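Local coordinates for protein ATP-dependent DNA helicase (Mycobacterium smegmatis, PDB 5V9X) that couples ATP hydrolysis to 3'-to-5' movement along single-stranded DNA and unwinds RNA:DNA hybrids as a member of the Lhr helicase family, at residues Phe429-His432 against Arg433-Ile437; Pro403-Val406 against Ala407-Leu410; Leu665-Leu668 against Leu669-Arg673; Ser642-Arg645 against Lys646-Asp649. One frame throughout, in Å; residues are numbered along the deposited sequence.

Contact 1 of 4, residues Phe429-His432 against Arg433-Ile437; sequences FPKH and RTDLI. With nucleotides of chain B.
Pro430 lays its ring against Leu436, with CG 3.6 Å from Leu436 CD1, and both side chains also rest on Val260 of strand 256-262. At Lys431 the work is split between backbone and side chain. Its N-H runs almost straight into Asp435 OD2 (2.8 Å, 172° at the hydrogen), entering on the anti side of the carboxylate. Asp435 reaches back to the loop because its CG stands anti to the backbone N (chi1 -171°). Its other oxygen, OD1, takes the backbone N-H of Ala402, so the buried carboxylate pins two loops at once.

The lysine chain meanwhile heads for the DNA, where NZ bonds to OP1 of DC4 of chain B at 3.1 Å and more weakly to O3' of DC3 of the same DNA chain.

His432 comes next, its imidazole held in a sandwich. The base of DC3 of chain B lies over one face, its N3 3.3 Å above the ring plane, while Asp435 CB makes a CH-pi contact with the opposite face, 3.7 Å from the centroid. Thr434 OG1 sits at the ring edge and is hydrogen-bonded to Ser869. On the backbone, His432 O accepts Leu436 N at 3.2 Å where the chain passes into the helix.

A base stacked on the loop and a backbone phosphate held by lysine make this strand-loop-helix turn a single-stranded-DNA-binding element beside the second RecA-like sheet of a superfamily 2 helicase.

Contact 2 of 4, residues Pro403-Val406 against Ala407-Leu410; sequences PPSV and ASGL
Val406, Ala407 and Ser408 form the first turn of helix 406-413, with Ser405 as its N-cap. The helix belongs to the conserved C-terminal helicase domain and probably leads into motif VI of superfamily 2.

Val406 ties that turn to the next: its O accepts Leu410 N at 3.0 Å, and its CG1 makes only a loose approach to Leu410 CD1. The isopropyl group packs outward on Arg445 and Met446 of helix 433-448. Ala407 offers its N-H to Glu452 OE2, an acidic group placed where the positive end of the helix dipole would probably welcome it.

Ser408 is gripped on several sides. Its N-H donates a weak capping bond to Ser405 OG, 3.4 Å long but fairly straight at 162°. The side chain donates to the same residue: with OG set between backbone N and carbonyl carbon (chi1 74°), the buried hydroxyl folds back on the loop. Pro404 CD lies 3.5 Å from Ser408 OG and Pro403 CB 3.6 Å from it, so carbons of two proline rings pack against the hydroxyl; Pro404 also packs on a guanine of the bound DNA. Ser405 O accepts twice from one face of its plane, from Gly409 N at 3.2 Å and from Ser408 OG at 2.9 Å.

Contact 3 of 4, residues Leu665-Leu668 against Leu669-Arg673; sequences LHQL and LREQR
A water oxygen is held between His666 and Arg670, one turn apart: His666 ND1 lies 2.8 Å from it, and Arg670 NE donates to it at 3.1 Å. The water meets the guanidinium at its edge and in its plane, so it probably helps to fix the rotation of a group whose NH1 also forms a salt bridge with Glu674. Beneath the water, the backbone bond from Arg670 N to His666 O measures 2.9 Å.

Arg670 NH2 comes close to Gln667 CG, the arginine chain being bent at chi3, and the guanidinium and the Gln667 amide planes are only 18° apart. Gln667 and Glu671 run side by side, pointing the same way, and Glu671 uses OE1 for a salt bridge to Arg433.

All of this belongs to helix 661-676, an amphipathic helix with regular i to i+4 bonding, such as Glu671 N to Gln667 O at 2.9 Å. Its apolar side carries Leu665, Leu668 and Leu669. Leu669 has its CG beside the backbone N (chi1 -61°), which leans the branch back along the helix until its CD1 stands 3.8 Å from Leu665 CD1. Leu668 packs on Ile437 of helix 433-448 and on Phe866 of helix 865-870, while Gln672 OE1 accepts the N-H of Phe866.

Contact 4 of 4, residues Ser642-Arg645 against Lys646-Asp649; sequences SLDR and KAFD
Two classic devices for starting a helix meet here: a hydrophobic staple between Leu643 and Phe648, and an N-cap at Asp644, both at the head of helix 645-653. In the staple, Leu643 CB approaches Phe648 CB at 4.2 Å and lies at the edge of the phenyl ring, near its plane.

Asp644 caps through OD1, which accepts Ala647 N at 3.2 Å. The N-H arrives from above the carboxylate plane, 54° out of it, and the bond is bent. The aspartate manages this with CG set between its backbone N and carbonyl carbon (chi1 56°), folding the acid over the first turn, where its negative charge would suit the helix end. The same residue's O takes Phe648 N at 2.9 Å, nearly in line with the carbonyl.

Farther round, Arg645, bent at chi2, reaches forward along the helix, and its NE forms a salt bridge with Asp649 OD1, 3.0 Å away. The carboxylate uses its syn lone pair and stands at 90° to the guanidinium, which it meets edge-on. Arg645 NH2 has a second acid, Asp663.

The turn follows helix 627-640 at the protein surface, and its inner side lies on helix 661-676, where Phe648 packs edge-to-face with His666 and also touches Thr662.

How the contacts relate
Along the chain the order is contact 2, contact 1, contact 4, contact 3; they run in series, and none nests in or crosses another. Contact 2 closes the loop from strand 394-400 into helix 406-413, and contact 1 the loop from strand 424-429 into helix 433-448, two exits from one parallel sheet, with centres 15 Å apart and no touch. Contact 4 turns the chain from helix 627-640 into helix 645-653, and contact 3 lies wholly within helix 661-676. That last helix is the go-between, touching contact 1 on helix 433-448 and contact 4 on helix 645-653, so the DNA-facing turn is linked, by a salt bridge and apolar packing, to the surface.

Contact 1 of 4, residues Phe429-His432 against Arg433-Ile437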
loop_
_atom_site.group_PDB
_atom_site.type_symbol
_atom_site.label_atom_id
_atom_site.label_comp_id
_atom_site.label_asym_id
_atom_site.label_seq_id
_atom_site.Cartn_x
_atom_site.Cartn_y
_atom_site.Cartn_z
ATOM N N PHE A 429 9.924 -4.637 16.651
ATOM C CA PHE A 429 10.579 -5.901 16.967
ATOM C C PHE A 429 11.098 -6.542 15.688
ATOM O O PHE A 429 10.294 -7.018 14.873
ATOM C CB PHE A 429 9.615 -6.855 17.675
ATOM C CG PHE A 429 9.368 -6.521 19.118
ATOM C CD1 PHE A 429 8.358 -5.646 19.476
ATOM C CD2 PHE A 429 10.137 -7.094 20.118
ATOM C CE1 PHE A 429 8.122 -5.344 20.805
ATOM C CE2 PHE A 429 9.905 -6.794 21.449
ATOM C CZ PHE A 429 8.897 -5.917 21.792
ATOM N N PRO A 430 12.408 -6.571 15.459
ATOM C CA PRO A 430 12.935 -7.338 14.326
ATOM C C PRO A 430 12.663 -8.825 14.495
ATOM O O PRO A 430 12.684 -9.361 15.606
ATOM C CB PRO A 430 14.438 -7.040 14.361
ATOM C CG PRO A 430 14.555 -5.755 15.108
ATOM C CD PRO A 430 13.455 -5.777 16.124
ATOM N N LYS A 431 12.399 -9.491 13.371
ATOM C CA LYS A 431 12.190 -10.933 13.367
ATOM C C LYS A 431 13.491 -11.716 13.270
ATOM O O LYS A 431 13.589 -12.812 13.839
ATOM C CB LYS A 431 11.274 -11.336 12.205
ATOM C CG LYS A 431 9.819 -10.934 12.388
ATOM C CD LYS A 431 8.992 -11.207 11.136
ATOM C CE LYS A 431 8.935 -12.685 10.797
ATOM N NZ LYS A 431 8.061 -12.957 9.620
ATOM N N HIS A 432 14.489 -11.184 12.570
ATOM C CA HIS A 432 15.761 -11.873 12.387
ATOM C C HIS A 432 16.861 -10.832 12.208
ATOM O O HIS A 432 16.626 -9.626 12.334
ATOM C CB HIS A 432 15.683 -12.849 11.207
ATOM C CG HIS A 432 15.214 -12.219 9.934
ATOM N ND1 HIS A 432 13.884 -11.972 9.671
ATOM C CD2 HIS A 432 15.899 -11.789 8.848
ATOM C CE1 HIS A 432 13.769 -11.415 8.479
ATOM N NE2 HIS A 432 14.976 -11.295 7.957
ATOM N N ARG A 433 18.069 -11.309 11.897
ATOM C CA ARG A 433 19.250 -10.452 11.925
ATOM C C ARG A 433 19.142 -9.304 10.924
ATOM O O ARG A 433 19.226 -8.130 11.300
ATOM C CB ARG A 433 20.503 -11.290 11.667
ATOM C CG ARG A 433 20.785 -12.310 12.763
ATOM C CD ARG A 433 22.147 -12.082 13.396
ATOM N NE ARG A 433 23.188 -12.903 12.782
ATOM C CZ ARG A 433 24.485 -12.786 13.051
ATOM N NH1 ARG A 433 24.905 -11.875 13.919
ATOM N NH2 ARG A 433 25.364 -13.578 12.451
ATOM N N THR A 434 18.961 -9.619 9.638
ATOM C CA THR A 434 18.891 -8.554 8.640
ATOM C C THR A 434 17.623 -7.721 8.763
ATOM O O THR A 434 17.581 -6.601 8.242
ATOM C CB THR A 434 18.985 -9.120 7.222
ATOM O OG1 THR A 434 17.869 -9.984 6.968
ATOM C CG2 THR A 434 20.288 -9.884 7.044
ATOM N N ASP A 435 16.586 -8.238 9.428
ATOM C CA ASP A 435 15.415 -7.414 9.695
ATOM C C ASP A 435 15.738 -6.313 10.696
ATOM O O ASP A 435 15.116 -5.245 10.663
ATOM C CB ASP A 435 14.263 -8.280 10.204
ATOM C CG ASP A 435 12.954 -7.515 10.299
ATOM O OD1 ASP A 435 12.827 -6.457 9.647
ATOM O OD2 ASP A 435 12.052 -7.970 11.033
ATOM N N LEU A 436 16.707 -6.552 11.584
ATOM C CA LEU A 436 17.118 -5.527 12.538
ATOM C C LEU A 436 17.629 -4.283 11.824
ATOM O O LEU A 436 17.327 -3.155 12.231
ATOM C CB LEU A 436 18.183 -6.091 13.479
ATOM C CG LEU A 436 18.914 -5.133 14.420
ATOM C CD1 LEU A 436 17.942 -4.459 15.369
ATOM C CD2 LEU A 436 19.996 -5.875 15.190
ATOM N N ILE A 437 18.404 -4.470 10.753
ATOM C CA ILE A 437 18.826 -3.338 9.933
ATOM C C ILE A 437 17.618 -2.675 9.285
ATOM O O ILE A 437 17.550 -1.444 9.175
ATOM C CB ILE A 437 19.852 -3.796 8.881
ATOM C CG1 ILE A 437 21.112 -4.333 9.563
ATOM C CG2 ILE A 437 20.194 -2.657 7.933
ATOM C CD1 ILE A 437 22.032 -5.082 8.629
ATOM P P DC B 3 12.728 -18.262 13.726
ATOM O OP1 DC B 3 12.696 -17.572 15.034
ATOM O OP2 DC B 3 11.943 -19.500 13.528
ATOM O "O5'" DC B 3 12.303 -17.198 12.606
ATOM C "C5'" DC B 3 11.220 -16.302 12.866
ATOM C "C4'" DC B 3 10.700 -15.656 11.589
ATOM O "O4'" DC B 3 11.781 -14.971 10.900
ATOM C "C3'" DC B 3 10.077 -16.610 10.567
ATOM O "O3'" DC B 3 8.899 -16.024 10.013
ATOM C "C2'" DC B 3 11.175 -16.740 9.512
ATOM C "C1'" DC B 3 11.774 -15.343 9.542
ATOM N N1 DC B 3 13.170 -15.273 9.025
ATOM C C2 DC B 3 13.419 -14.699 7.772
ATOM O O2 DC B 3 12.471 -14.260 7.109
ATOM N N3 DC B 3 14.695 -14.639 7.320
ATOM C C4 DC B 3 15.691 -15.121 8.065
ATOM N N4 DC B 3 16.933 -15.042 7.577
ATOM C C5 DC B 3 15.456 -15.710 9.343
ATOM C C6 DC B 3 14.194 -15.761 9.779
ATOM P P DC B 4 7.442 -16.560 10.435
ATOM O OP1 DC B 4 6.461 -15.517 10.059
ATOM O OP2 DC B 4 7.522 -17.021 11.837
ATOM O "O5'" DC B 4 7.205 -17.832 9.488
ATOM C "C5'" DC B 4 7.024 -17.659 8.083
ATOM C "C4'" DC B 4 7.589 -18.843 7.314
ATOM O "O4'" DC B 4 8.892 -19.161 7.832
ATOM C "C3'" DC B 4 6.781 -20.134 7.428
ATOM O "O3'" DC B 4 5.967 -20.306 6.269
ATOM C "C2'" DC B 4 7.840 -21.251 7.539
ATOM C "C1'" DC B 4 9.177 -20.503 7.541
ATOM N N1 DC B 4 10.141 -21.009 8.565
ATOM C C2 DC B 4 11.067 -22.003 8.220
ATOM O O2 DC B 4 11.072 -22.449 7.066
ATOM N N3 DC B 4 11.933 -22.448 9.165
ATOM C C4 DC B 4 11.897 -21.940 10.399
ATOM N N4 DC B 4 12.770 -22.411 11.295
ATOM C C5 DC B 4 10.961 -20.928 10.767
ATOM C C6 DC B 4 10.112 -20.496 9.829
#

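Contact 2 of 4, residues Pro403-Val406 against Ala407-Leu410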
loop_
_atom_site.group_PDB
_atom_site.type_symbol
_atom_site.label_atom_id
_atom_site.label_comp_id
_atom_site.label_asym_id
_atom_site.label_seq_id
_atom_site.Cartn_x
_atom_site.Cartn_y
_atom_site.Cartn_z
ATOM N N PRO A 403 8.119 -2.343 8.868
ATOM C CA PRO A 403 6.872 -2.098 8.134
ATOM C C PRO A 403 7.130 -1.997 6.641
ATOM O O PRO A 403 8.283 -1.835 6.215
ATOM C CB PRO A 403 6.381 -0.765 8.718
ATOM C CG PRO A 403 7.613 -0.092 9.195
ATOM C CD PRO A 403 8.539 -1.175 9.664
ATOM N N PRO A 404 6.085 -2.095 5.811
ATOM C CA PRO A 404 6.308 -2.124 4.353
ATOM C C PRO A 404 6.934 -0.860 3.787
ATOM O O PRO A 404 7.512 -0.916 2.695
ATOM C CB PRO A 404 4.898 -2.351 3.787
ATOM C CG PRO A 404 3.974 -1.898 4.866
ATOM C CD PRO A 404 4.660 -2.255 6.147
ATOM N N SER A 405 6.839 0.272 4.479
ATOM C CA SER A 405 7.488 1.497 4.032
ATOM C C SER A 405 7.638 2.429 5.225
ATOM O O SER A 405 7.103 2.176 6.309
ATOM C CB SER A 405 6.704 2.171 2.903
ATOM O OG SER A 405 5.396 2.514 3.322
ATOM N N VAL A 406 8.385 3.514 5.012
ATOM C CA VAL A 406 8.565 4.506 6.066
ATOM C C VAL A 406 7.260 5.246 6.327
ATOM O O VAL A 406 6.906 5.522 7.481
ATOM C CB VAL A 406 9.703 5.474 5.697
ATOM C CG1 VAL A 406 9.795 6.610 6.704
ATOM C CG2 VAL A 406 11.022 4.722 5.614
ATOM N N ALA A 407 6.520 5.568 5.262
ATOM C CA ALA A 407 5.253 6.273 5.424
ATOM C C ALA A 407 4.279 5.471 6.277
ATOM O O ALA A 407 3.616 6.026 7.162
ATOM C CB ALA A 407 4.646 6.582 4.056
ATOM N N SER A 408 4.184 4.161 6.034
ATOM C CA SER A 408 3.264 3.343 6.818
ATOM C C SER A 408 3.686 3.291 8.281
ATOM O O SER A 408 2.839 3.369 9.179
ATOM C CB SER A 408 3.169 1.935 6.229
ATOM O OG SER A 408 4.336 1.181 6.503
ATOM N N GLY A 409 4.990 3.168 8.541
ATOM C CA GLY A 409 5.466 3.208 9.915
ATOM C C GLY A 409 5.080 4.490 10.629
ATOM O O GLY A 409 4.766 4.477 11.822
ATOM N N LEU A 410 5.095 5.615 9.909
ATOM C CA LEU A 410 4.635 6.875 10.482
ATOM C C LEU A 410 3.125 6.883 10.674
ATOM O O LEU A 410 2.625 7.503 11.620
ATOM C CB LEU A 410 5.059 8.042 9.593
ATOM C CG LEU A 410 6.532 8.448 9.634
ATOM C CD1 LEU A 410 6.844 9.421 8.514
ATOM C CD2 LEU A 410 6.870 9.059 10.984
#

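Contact 3 of 4, residues Leu665-Leu668 against Leu669-Arg673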
loop_
_atom_site.group_PDB
_atom_site.type_symbol
_atom_site.label_atom_id
_atom_site.label_comp_id
_atom_site.label_asym_id
_atom_site.label_seq_id
_atom_site.Cartn_x
_atom_site.Cartn_y
_atom_site.Cartn_z
ATOM N N LEU A 665 23.373 -5.970 16.325
ATOM C CA LEU A 665 23.741 -5.244 15.114
ATOM C C LEU A 665 25.253 -5.206 14.945
ATOM O O LEU A 665 25.774 -5.457 13.851
ATOM C CB LEU A 665 23.172 -3.826 15.150
ATOM C CG LEU A 665 23.633 -2.933 13.997
ATOM C CD1 LEU A 665 23.165 -3.500 12.665
ATOM C CD2 LEU A 665 23.142 -1.509 14.184
ATOM N N HIS A 666 25.973 -4.886 16.023
ATOM C CA HIS A 666 27.430 -4.858 15.969
ATOM C C HIS A 666 27.987 -6.223 15.589
ATOM O O HIS A 666 28.851 -6.333 14.711
ATOM C CB HIS A 666 27.992 -4.403 17.315
ATOM C CG HIS A 666 29.463 -4.124 17.292
ATOM N ND1 HIS A 666 30.409 -5.122 17.211
ATOM C CD2 HIS A 666 30.148 -2.957 17.340
ATOM C CE1 HIS A 666 31.615 -4.582 17.206
ATOM N NE2 HIS A 666 31.485 -3.270 17.283
ATOM N N GLN A 667 27.497 -7.277 16.243
ATOM C CA GLN A 667 27.968 -8.622 15.936
ATOM C C GLN A 667 27.646 -9.006 14.498
ATOM O O GLN A 667 28.467 -9.627 13.813
ATOM C CB GLN A 667 27.351 -9.627 16.906
ATOM C CG GLN A 667 27.912 -11.024 16.762
ATOM C CD GLN A 667 26.937 -12.091 17.205
ATOM O OE1 GLN A 667 25.824 -11.791 17.638
ATOM N NE2 GLN A 667 27.347 -13.349 17.091
ATOM N N LEU A 668 26.451 -8.644 14.025
ATOM C CA LEU A 668 26.062 -8.961 12.654
ATOM C C LEU A 668 27.024 -8.337 11.652
ATOM O O LEU A 668 27.508 -9.009 10.735
ATOM C CB LEU A 668 24.633 -8.483 12.395
ATOM C CG LEU A 668 24.127 -8.552 10.954
ATOM C CD1 LEU A 668 24.059 -9.990 10.472
ATOM C CD2 LEU A 668 22.771 -7.883 10.843
ATOM N N LEU A 669 27.318 -7.046 11.818
ATOM C CA LEU A 669 28.199 -6.366 10.876
ATOM C C LEU A 669 29.637 -6.842 11.018
ATOM O O LEU A 669 30.355 -6.970 10.020
ATOM C CB LEU A 669 28.101 -4.855 11.074
ATOM C CG LEU A 669 26.693 -4.306 10.845
ATOM C CD1 LEU A 669 26.625 -2.823 11.167
ATOM C CD2 LEU A 669 26.254 -4.570 9.413
ATOM N N ARG A 670 30.077 -7.108 12.250
ATOM C CA ARG A 670 31.412 -7.662 12.454
ATOM C C ARG A 670 31.569 -8.990 11.726
ATOM O O ARG A 670 32.527 -9.186 10.969
ATOM C CB ARG A 670 31.691 -7.827 13.950
ATOM C CG ARG A 670 33.037 -8.464 14.253
ATOM C CD ARG A 670 33.331 -8.517 15.745
ATOM N NE ARG A 670 32.290 -9.206 16.502
ATOM C CZ ARG A 670 32.122 -10.525 16.520
ATOM N NH1 ARG A 670 32.920 -11.310 15.809
ATOM N NH2 ARG A 670 31.149 -11.060 17.245
ATOM N N GLU A 671 30.624 -9.913 11.932
ATOM C CA GLU A 671 30.707 -11.220 11.284
ATOM C C GLU A 671 30.632 -11.098 9.768
ATOM O O GLU A 671 31.336 -11.815 9.047
ATOM C CB GLU A 671 29.597 -12.136 11.793
ATOM C CG GLU A 671 29.744 -12.571 13.239
ATOM C CD GLU A 671 28.688 -13.580 13.638
ATOM O OE1 GLU A 671 28.319 -14.422 12.792
ATOM O OE2 GLU A 671 28.219 -13.527 14.793
ATOM N N GLN A 672 29.771 -10.211 9.262
ATOM C CA GLN A 672 29.719 -9.985 7.822
ATOM C C GLN A 672 31.032 -9.403 7.319
ATOM O O GLN A 672 31.504 -9.758 6.233
ATOM C CB GLN A 672 28.556 -9.060 7.468
ATOM C CG GLN A 672 28.378 -8.856 5.974
ATOM C CD GLN A 672 28.046 -10.148 5.254
ATOM O OE1 GLN A 672 27.331 -10.996 5.783
ATOM N NE2 GLN A 672 28.572 -10.307 4.047
ATOM N N ARG A 673 31.636 -8.508 8.103
ATOM C CA ARG A 673 32.946 -7.975 7.753
ATOM C C ARG A 673 34.010 -9.067 7.799
ATOM O O ARG A 673 34.887 -9.121 6.931
ATOM C CB ARG A 673 33.298 -6.821 8.695
ATOM C CG ARG A 673 34.099 -5.696 8.062
ATOM C CD ARG A 673 34.178 -4.476 8.975
ATOM N NE ARG A 673 34.670 -4.809 10.311
ATOM C CZ ARG A 673 33.919 -4.809 11.409
ATOM N NH1 ARG A 673 32.634 -4.486 11.340
ATOM N NH2 ARG A 673 34.455 -5.126 12.580
HETATM O O HOH W 1 30.580 -7.586 18.525
#

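Contact 4 of 4, residues Ser642-Arg645 against Lys646-Asp649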
loop_
_atom_site.group_PDB
_atom_site.type_symbol
_atom_site.label_atom_id
_atom_site.label_comp_id
_atom_site.label_asym_id
_atom_site.label_seq_id
_atom_site.Cartn_x
_atom_site.Cartn_y
_atom_site.Cartn_z
ATOM N N SER A 642 31.663 0.768 10.430
ATOM C CA SER A 642 32.982 1.384 10.458
ATOM C C SER A 642 33.142 2.311 11.659
ATOM O O SER A 642 33.864 3.311 11.584
ATOM C CB SER A 642 33.250 2.156 9.164
ATOM O OG SER A 642 32.285 3.175 8.974
ATOM N N LEU A 643 32.486 1.997 12.771
ATOM C CA LEU A 643 32.487 2.850 13.950
ATOM C C LEU A 643 33.052 2.087 15.136
ATOM O O LEU A 643 32.695 0.924 15.356
ATOM C CB LEU A 643 31.075 3.338 14.285
ATOM C CG LEU A 643 30.319 4.151 13.235
ATOM C CD1 LEU A 643 28.906 4.441 13.717
ATOM C CD2 LEU A 643 31.054 5.442 12.917
ATOM N N ASP A 644 33.924 2.744 15.899
ATOM C CA ASP A 644 34.289 2.224 17.205
ATOM C C ASP A 644 33.030 2.065 18.050
ATOM O O ASP A 644 32.012 2.722 17.819
ATOM C CB ASP A 644 35.295 3.146 17.897
ATOM C CG ASP A 644 34.797 4.580 18.016
ATOM O OD1 ASP A 644 33.727 4.897 17.456
ATOM O OD2 ASP A 644 35.482 5.393 18.673
ATOM N N ARG A 645 33.101 1.171 19.039
ATOM C CA ARG A 645 31.916 0.847 19.826
ATOM C C ARG A 645 31.298 2.078 20.483
ATOM O O ARG A 645 30.100 2.068 20.785
ATOM C CB ARG A 645 32.262 -0.204 20.883
ATOM C CG ARG A 645 31.050 -0.818 21.574
ATOM C CD ARG A 645 30.114 -1.491 20.578
ATOM N NE ARG A 645 28.907 -1.996 21.229
ATOM C CZ ARG A 645 28.774 -3.228 21.710
ATOM N NH1 ARG A 645 29.774 -4.092 21.611
ATOM N NH2 ARG A 645 27.640 -3.597 22.289
ATOM N N LYS A 646 32.074 3.143 20.681
ATOM C CA LYS A 646 31.548 4.366 21.279
ATOM C C LYS A 646 30.573 5.053 20.332
ATOM O O LYS A 646 29.374 5.119 20.620
ATOM C CB LYS A 646 32.688 5.314 21.659
ATOM C CG LYS A 646 33.765 4.682 22.531
ATOM C CD LYS A 646 33.162 3.908 23.697
ATOM C CE LYS A 646 33.446 2.414 23.575
ATOM N NZ LYS A 646 32.617 1.603 24.508
ATOM N N ALA A 647 31.074 5.564 19.201
ATOM C CA ALA A 647 30.203 6.190 18.210
ATOM C C ALA A 647 29.086 5.253 17.774
ATOM O O ALA A 647 27.978 5.704 17.457
ATOM C CB ALA A 647 31.020 6.637 16.997
ATOM N N PHE A 648 29.360 3.948 17.756
ATOM C CA PHE A 648 28.328 2.965 17.449
ATOM C C PHE A 648 27.196 3.026 18.468
ATOM O O PHE A 648 26.016 3.085 18.101
ATOM C CB PHE A 648 28.951 1.568 17.414
ATOM C CG PHE A 648 28.062 0.519 16.816
ATOM C CD1 PHE A 648 28.174 0.180 15.477
ATOM C CD2 PHE A 648 27.123 -0.141 17.594
ATOM C CE1 PHE A 648 27.362 -0.788 14.924
ATOM C CE2 PHE A 648 26.308 -1.109 17.045
ATOM C CZ PHE A 648 26.427 -1.433 15.709
ATOM N N ASP A 649 27.540 3.014 19.760
ATOM C CA ASP A 649 26.515 3.039 20.799
ATOM C C ASP A 649 25.725 4.342 20.770
ATOM O O ASP A 649 24.500 4.334 20.936
ATOM C CB ASP A 649 27.152 2.825 22.172
ATOM C CG ASP A 649 27.673 1.412 22.360
ATOM O OD1 ASP A 649 27.469 0.576 21.455
ATOM O OD2 ASP A 649 28.292 1.140 23.411
#